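Local coordinates for ABC transporter, substrate binding protein (Aeropyrum pernix, PDB 3EAF) that probably captures a small solute outside the cell for uptake by an ABC transporter, and carries a bound magnesium ion, at residues V77-G82 with W298-A303; A153-P158 with L179-T184. All coordinates share one frame; numbering follows the deposited sequence.

Interaction 1: V77-G82 with W298-A303; sequences VIAIIG and WLLIKA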
loop_
_atom_site.group_PDB
_atom_site.type_symbol
_atom_site.label_atom_id
_atom_site.label_comp_id
_atom_site.label_asym_id
_atom_site.label_seq_id
_atom_site.Cartn_x
_atom_site.Cartn_y
_atom_site.Cartn_z
ATOM N N VAL A 77 -3.370 -6.925 22.607
ATOM C CA VAL A 77 -3.042 -5.728 21.816
ATOM C C VAL A 77 -4.276 -4.850 21.622
ATOM O O VAL A 77 -5.398 -5.356 21.622
ATOM C CB VAL A 77 -2.410 -6.072 20.433
ATOM C CG1 VAL A 77 -1.137 -6.901 20.607
ATOM C CG2 VAL A 77 -3.411 -6.785 19.516
ATOM N N ILE A 78 -4.069 -3.538 21.482
ATOM C CA ILE A 78 -5.176 -2.618 21.191
ATOM C C ILE A 78 -5.110 -2.125 19.749
ATOM O O ILE A 78 -5.990 -1.397 19.287
ATOM C CB ILE A 78 -5.237 -1.395 22.171
ATOM C CG1 ILE A 78 -3.913 -0.620 22.186
ATOM C CG2 ILE A 78 -5.623 -1.850 23.584
ATOM C CD1 ILE A 78 -4.026 0.762 22.801
ATOM N N ALA A 79 -4.049 -2.523 19.052
ATOM C CA ALA A 79 -3.847 -2.154 17.657
ATOM C C ALA A 79 -2.909 -3.150 16.986
ATOM O O ALA A 79 -2.064 -3.753 17.646
ATOM C CB ALA A 79 -3.289 -0.723 17.547
ATOM N N ILE A 80 -3.086 -3.327 15.678
ATOM C CA ILE A 80 -2.203 -4.159 14.867
ATOM C C ILE A 80 -1.812 -3.407 13.607
ATOM O O ILE A 80 -2.666 -2.821 12.923
ATOM C CB ILE A 80 -2.861 -5.511 14.470
ATOM C CG1 ILE A 80 -3.095 -6.377 15.712
ATOM C CG2 ILE A 80 -1.985 -6.271 13.458
ATOM C CD1 ILE A 80 -4.081 -7.536 15.491
ATOM N N ILE A 81 -0.514 -3.419 13.325
ATOM C CA ILE A 81 0.026 -2.941 12.065
ATOM C C ILE A 81 0.163 -4.177 11.194
ATOM O O ILE A 81 1.031 -5.028 11.438
ATOM C CB ILE A 81 1.391 -2.232 12.270
ATOM C CG1 ILE A 81 1.256 -1.074 13.281
ATOM C CG2 ILE A 81 1.998 -1.778 10.923
ATOM C CD1 ILE A 81 0.352 0.092 12.842
ATOM N N GLY A 82 -0.716 -4.292 10.199
ATOM C CA GLY A 82 -0.857 -5.530 9.440
ATOM C C GLY A 82 -0.362 -5.493 8.008
ATOM O O GLY A 82 0.312 -4.546 7.591
ATOM N N TRP A 298 3.198 5.676 12.144
ATOM C CA TRP A 298 3.033 7.105 12.426
ATOM C C TRP A 298 1.563 7.486 12.550
ATOM O O TRP A 298 1.205 8.306 13.399
ATOM C CB TRP A 298 3.686 7.962 11.340
ATOM C CG TRP A 298 4.069 9.363 11.772
ATOM C CD1 TRP A 298 3.717 10.010 12.934
ATOM C CD2 TRP A 298 4.867 10.290 11.029
ATOM N NE1 TRP A 298 4.268 11.273 12.959
ATOM C CE2 TRP A 298 4.970 11.473 11.800
ATOM C CE3 TRP A 298 5.508 10.238 9.779
ATOM C CZ2 TRP A 298 5.684 12.596 11.359
ATOM C CZ3 TRP A 298 6.230 11.358 9.349
ATOM C CH2 TRP A 298 6.315 12.512 10.144
ATOM N N LEU A 299 0.715 6.910 11.697
ATOM C CA LEU A 299 -0.719 7.152 11.786
ATOM C C LEU A 299 -1.250 6.737 13.159
ATOM O O LEU A 299 -2.067 7.439 13.746
ATOM C CB LEU A 299 -1.483 6.426 10.661
ATOM C CG LEU A 299 -3.005 6.651 10.614
ATOM C CD1 LEU A 299 -3.343 8.094 10.200
ATOM C CD2 LEU A 299 -3.683 5.646 9.688
ATOM N N LEU A 300 -0.785 5.593 13.661
ATOM C CA LEU A 300 -1.123 5.143 15.011
ATOM C C LEU A 300 -0.660 6.143 16.085
ATOM O O LEU A 300 -1.417 6.469 17.008
ATOM C CB LEU A 300 -0.529 3.753 15.277
ATOM C CG LEU A 300 -0.652 3.180 16.687
ATOM C CD1 LEU A 300 -2.114 2.911 17.041
ATOM C CD2 LEU A 300 0.188 1.919 16.829
ATOM N N ILE A 301 0.578 6.616 15.963
ATOM C CA ILE A 301 1.142 7.611 16.885
ATOM C C ILE A 301 0.260 8.856 16.957
ATOM O O ILE A 301 -0.039 9.353 18.047
ATOM C CB ILE A 301 2.585 8.039 16.465
ATOM C CG1 ILE A 301 3.546 6.839 16.447
ATOM C CG2 ILE A 301 3.111 9.182 17.342
ATOM C CD1 ILE A 301 3.512 5.965 17.680
ATOM N N LYS A 302 -0.163 9.346 15.793
ATOM C CA LYS A 302 -1.030 10.524 15.724
ATOM C C LYS A 302 -2.372 10.272 16.418
ATOM O O LYS A 302 -2.892 11.161 17.099
ATOM C CB LYS A 302 -1.206 10.994 14.270
ATOM C CG LYS A 302 0.095 11.483 13.609
ATOM C CD LYS A 302 0.243 13.008 13.600
ATOM C CE LYS A 302 1.474 13.421 12.814
ATOM N NZ LYS A 302 1.525 14.864 12.480
ATOM N N ALA A 303 -2.912 9.060 16.271
ATOM C CA ALA A 303 -4.141 8.669 16.974
ATOM C C ALA A 303 -3.955 8.733 18.499
ATOM O O ALA A 303 -4.783 9.299 19.201
ATOM C CB ALA A 303 -4.593 7.272 16.545
#
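Leu300 of helix 288-304 packs on Ala79 and Ile81 of strand 79-82, a buried, wholly apolar contact of a helix against the six-stranded sheet of this periplasmic-binding-protein fold. No hydrogen bond crosses it, and a single leucine supplies everything on the helix side. Its two methyls divide the work. CD1 meets the CB of Ala79 at 3.9 Å, while Leu300 CD2 lies 4.4 Å from Ile81 CD1, a looser touch. Because CG of Leu300 stands anti to the backbone N (chi1 174°), the fork of the side chain reaches out from the helix and spreads over the strand.

The two strand residues answer differently. The CB of Ala79 points toward the helix, and the CA atoms of Ala79 and Leu300 are 8.2 Å apart, a separation consistent with so short a side chain on the strand. Ile81 sets off along the flank, and its longer branch brings CD1 back toward the leucine. Ile80, between them, faces away and packs on Ile100.

Beyond these residues, Leu300 also touches Val7 of the adjacent parallel strand 3-11 and Leu320 of helix 317-326, while Ile81 reaches Leu9 of that strand and Tyr24 and Phe32 of helix 18-38.

Interaction 2: A153-P158 with L179-T184; sequences AYSRSP and LPLRAT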
loop_
_atom_site.group_PDB
_atom_site.type_symbol
_atom_site.label_atom_id
_atom_site.label_comp_id
_atom_site.label_asym_id
_atom_site.label_seq_id
_atom_site.Cartn_x
_atom_site.Cartn_y
_atom_site.Cartn_z
ATOM N N ALA A 153 -6.345 -12.641 -3.485
ATOM C CA ALA A 153 -7.287 -11.552 -3.166
ATOM C C ALA A 153 -6.709 -10.151 -3.454
ATOM O O ALA A 153 -7.410 -9.270 -3.968
ATOM C CB ALA A 153 -7.763 -11.659 -1.711
ATOM N N TYR A 154 -5.435 -9.959 -3.112
ATOM C CA TYR A 154 -4.700 -8.721 -3.416
ATOM C C TYR A 154 -4.656 -8.412 -4.916
ATOM O O TYR A 154 -4.986 -7.296 -5.345
ATOM C CB TYR A 154 -3.278 -8.812 -2.837
ATOM C CG TYR A 154 -2.208 -8.026 -3.578
ATOM C CD1 TYR A 154 -2.312 -6.633 -3.745
ATOM C CD2 TYR A 154 -1.086 -8.670 -4.096
ATOM C CE1 TYR A 154 -1.334 -5.909 -4.423
ATOM C CE2 TYR A 154 -0.092 -7.949 -4.776
ATOM C CZ TYR A 154 -0.228 -6.575 -4.930
ATOM O OH TYR A 154 0.734 -5.861 -5.594
ATOM N N SER A 155 -4.241 -9.405 -5.700
ATOM C CA SER A 155 -4.091 -9.252 -7.150
ATOM C C SER A 155 -5.418 -8.961 -7.848
ATOM O O SER A 155 -5.446 -8.281 -8.873
ATOM C CB SER A 155 -3.460 -10.510 -7.745
ATOM O OG SER A 155 -2.228 -10.791 -7.119
ATOM N N ARG A 156 -6.502 -9.482 -7.276
ATOM C CA ARG A 156 -7.856 -9.327 -7.814
ATOM C C ARG A 156 -8.528 -8.010 -7.426
ATOM O O ARG A 156 -9.475 -7.582 -8.083
ATOM C CB ARG A 156 -8.762 -10.443 -7.281
ATOM C CG ARG A 156 -8.548 -11.835 -7.832
ATOM C CD ARG A 156 -9.770 -12.717 -7.493
ATOM N NE ARG A 156 -9.979 -12.888 -6.050
ATOM C CZ ARG A 156 -9.582 -13.952 -5.346
ATOM N NH1 ARG A 156 -8.948 -14.958 -5.944
ATOM N NH2 ARG A 156 -9.832 -14.024 -4.042
ATOM N N SER A 157 -8.047 -7.381 -6.358
ATOM C CA SER A 157 -8.848 -6.397 -5.607
ATOM C C SER A 157 -9.489 -5.266 -6.432
ATOM O O SER A 157 -10.701 -5.042 -6.308
ATOM C CB SER A 157 -8.071 -5.840 -4.399
ATOM O OG SER A 157 -8.891 -4.979 -3.620
ATOM N N PRO A 158 -8.697 -4.541 -7.249
ATOM C CA PRO A 158 -9.291 -3.433 -8.008
ATOM C C PRO A 158 -9.826 -3.821 -9.401
ATOM O O PRO A 158 -10.370 -2.959 -10.107
ATOM C CB PRO A 158 -8.109 -2.481 -8.171
ATOM C CG PRO A 158 -6.945 -3.395 -8.336
ATOM C CD PRO A 158 -7.244 -4.638 -7.509
ATOM N N LEU A 179 -1.261 -13.831 -14.515
ATOM C CA LEU A 179 0.138 -13.796 -14.112
ATOM C C LEU A 179 0.243 -14.172 -12.634
ATOM O O LEU A 179 -0.281 -13.453 -11.780
ATOM C CB LEU A 179 0.750 -12.412 -14.361
ATOM C CG LEU A 179 2.221 -12.241 -13.968
ATOM C CD1 LEU A 179 3.148 -12.928 -14.962
ATOM C CD2 LEU A 179 2.554 -10.757 -13.844
ATOM N N PRO A 180 0.899 -15.307 -12.333
ATOM C CA PRO A 180 1.001 -15.752 -10.946
ATOM C C PRO A 180 1.756 -14.758 -10.067
ATOM O O PRO A 180 2.678 -14.086 -10.538
ATOM C CB PRO A 180 1.786 -17.065 -11.055
ATOM C CG PRO A 180 1.535 -17.533 -12.465
ATOM C CD PRO A 180 1.559 -16.253 -13.251
ATOM N N LEU A 181 1.364 -14.670 -8.797
ATOM C CA LEU A 181 2.111 -13.874 -7.815
ATOM C C LEU A 181 3.565 -14.346 -7.715
ATOM O O LEU A 181 4.483 -13.536 -7.523
ATOM C CB LEU A 181 1.431 -13.943 -6.442
ATOM C CG LEU A 181 2.000 -13.112 -5.280
ATOM C CD1 LEU A 181 1.669 -11.620 -5.444
ATOM C CD2 LEU A 181 1.478 -13.646 -3.943
ATOM N N ARG A 182 3.768 -15.655 -7.856
ATOM C CA ARG A 182 5.100 -16.259 -7.812
ATOM C C ARG A 182 5.606 -16.573 -9.224
ATOM O O ARG A 182 6.308 -17.562 -9.434
ATOM C CB ARG A 182 5.083 -17.541 -6.975
ATOM C CG ARG A 182 4.643 -17.378 -5.530
ATOM C CD ARG A 182 4.155 -18.721 -4.983
ATOM N NE ARG A 182 3.564 -18.605 -3.648
ATOM C CZ ARG A 182 2.297 -18.280 -3.401
ATOM N NH1 ARG A 182 1.452 -18.017 -4.393
ATOM N NH2 ARG A 182 1.871 -18.205 -2.148
ATOM N N ALA A 183 5.254 -15.713 -10.177
ATOM C CA ALA A 183 5.601 -15.892 -11.583
ATOM C C ALA A 183 7.078 -16.190 -11.827
ATOM O O ALA A 183 7.954 -15.529 -11.276
ATOM C CB ALA A 183 5.191 -14.655 -12.381
ATOM N N THR A 184 7.335 -17.188 -12.667
ATOM C CA THR A 184 8.669 -17.420 -13.211
ATOM C C THR A 184 8.868 -16.516 -14.428
ATOM O O THR A 184 7.915 -15.891 -14.909
ATOM C CB THR A 184 8.846 -18.884 -13.657
ATOM O OG1 THR A 184 7.929 -19.171 -14.720
ATOM C CG2 THR A 184 8.589 -19.854 -12.497
#
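Leu181 reaches from the loop that follows strand 171-178 to Tyr154 and Ser155 of the short helix 153-156. Both segments belong to the second alpha/beta lobe of the periplasmic-binding-protein fold, where they follow two neighbouring parallel strands of the sheet, 142-148 and 171-178. The residues that touch are buried, but the meeting is small. Tyr154 also touches Thr85 of helix 85-98, so this end of the short helix probably faces the other lobe.

The apolar part rests on one methyl. CD1 of Leu181 lies 4.1 Å from CE2 of Tyr154, at the edge of the ring and near its plane, so the leucine uses the ring edge and not a face. The two side chains cross at about a right angle. With its CG anti to the backbone N (chi1 -176°), Leu181 stretches out from the loop toward the helix. The same CD1 lies 4.3 Å from Ser155 OG, which makes it a shared neighbour of ring edge and hydroxyl.

The polar ends of both helix residues are held by other partners. Tyr154 OH is hydrogen-bonded to Asn231 OD1, which ties the far end of the ring down, and a glycerol molecule, probably from the crystallisation liquor, lies about 3 Å from the Tyr154 side chain. Ser155 OG is hydrogen-bonded to Asn207 OD1; the other end of that amide, ND2, bonds to Leu179 O, so Asn207 bridges the two segments.

Backbone geometry sets the leucine in place. Pro180 to Ala183 form a type I beta turn, with Leu181 at its second position. The turn is closed by a weak hydrogen bond from Ala183 N to Pro180 O, 3.1 Å long, and Leu181 N is hydrogen-bonded to Asp149 OD2.

Overall arrangement
Both contacts are buried and small, and in each a leucine supplies all the contact on one side, yet they serve different parts of the molecule. Interaction 1 joins a long helix to a strand inside the six-stranded sheet; interaction 2 joins a short helix to a connecting loop beside the seven-stranded one. They share no helix or strand, lie on opposite sides of the chain's centre with their own centres 28 Å apart, and do not touch. Interaction 1 is purely aliphatic. Interaction 2 places its leucine against an aromatic edge and a hydroxyl, among asparagine and aspartate hydrogen bonds. In interaction 1 the Leu300 side chain is about 10 Å from that of Tyr341, a magnesium ligand, whereas interaction 2 lies beside the glycerol.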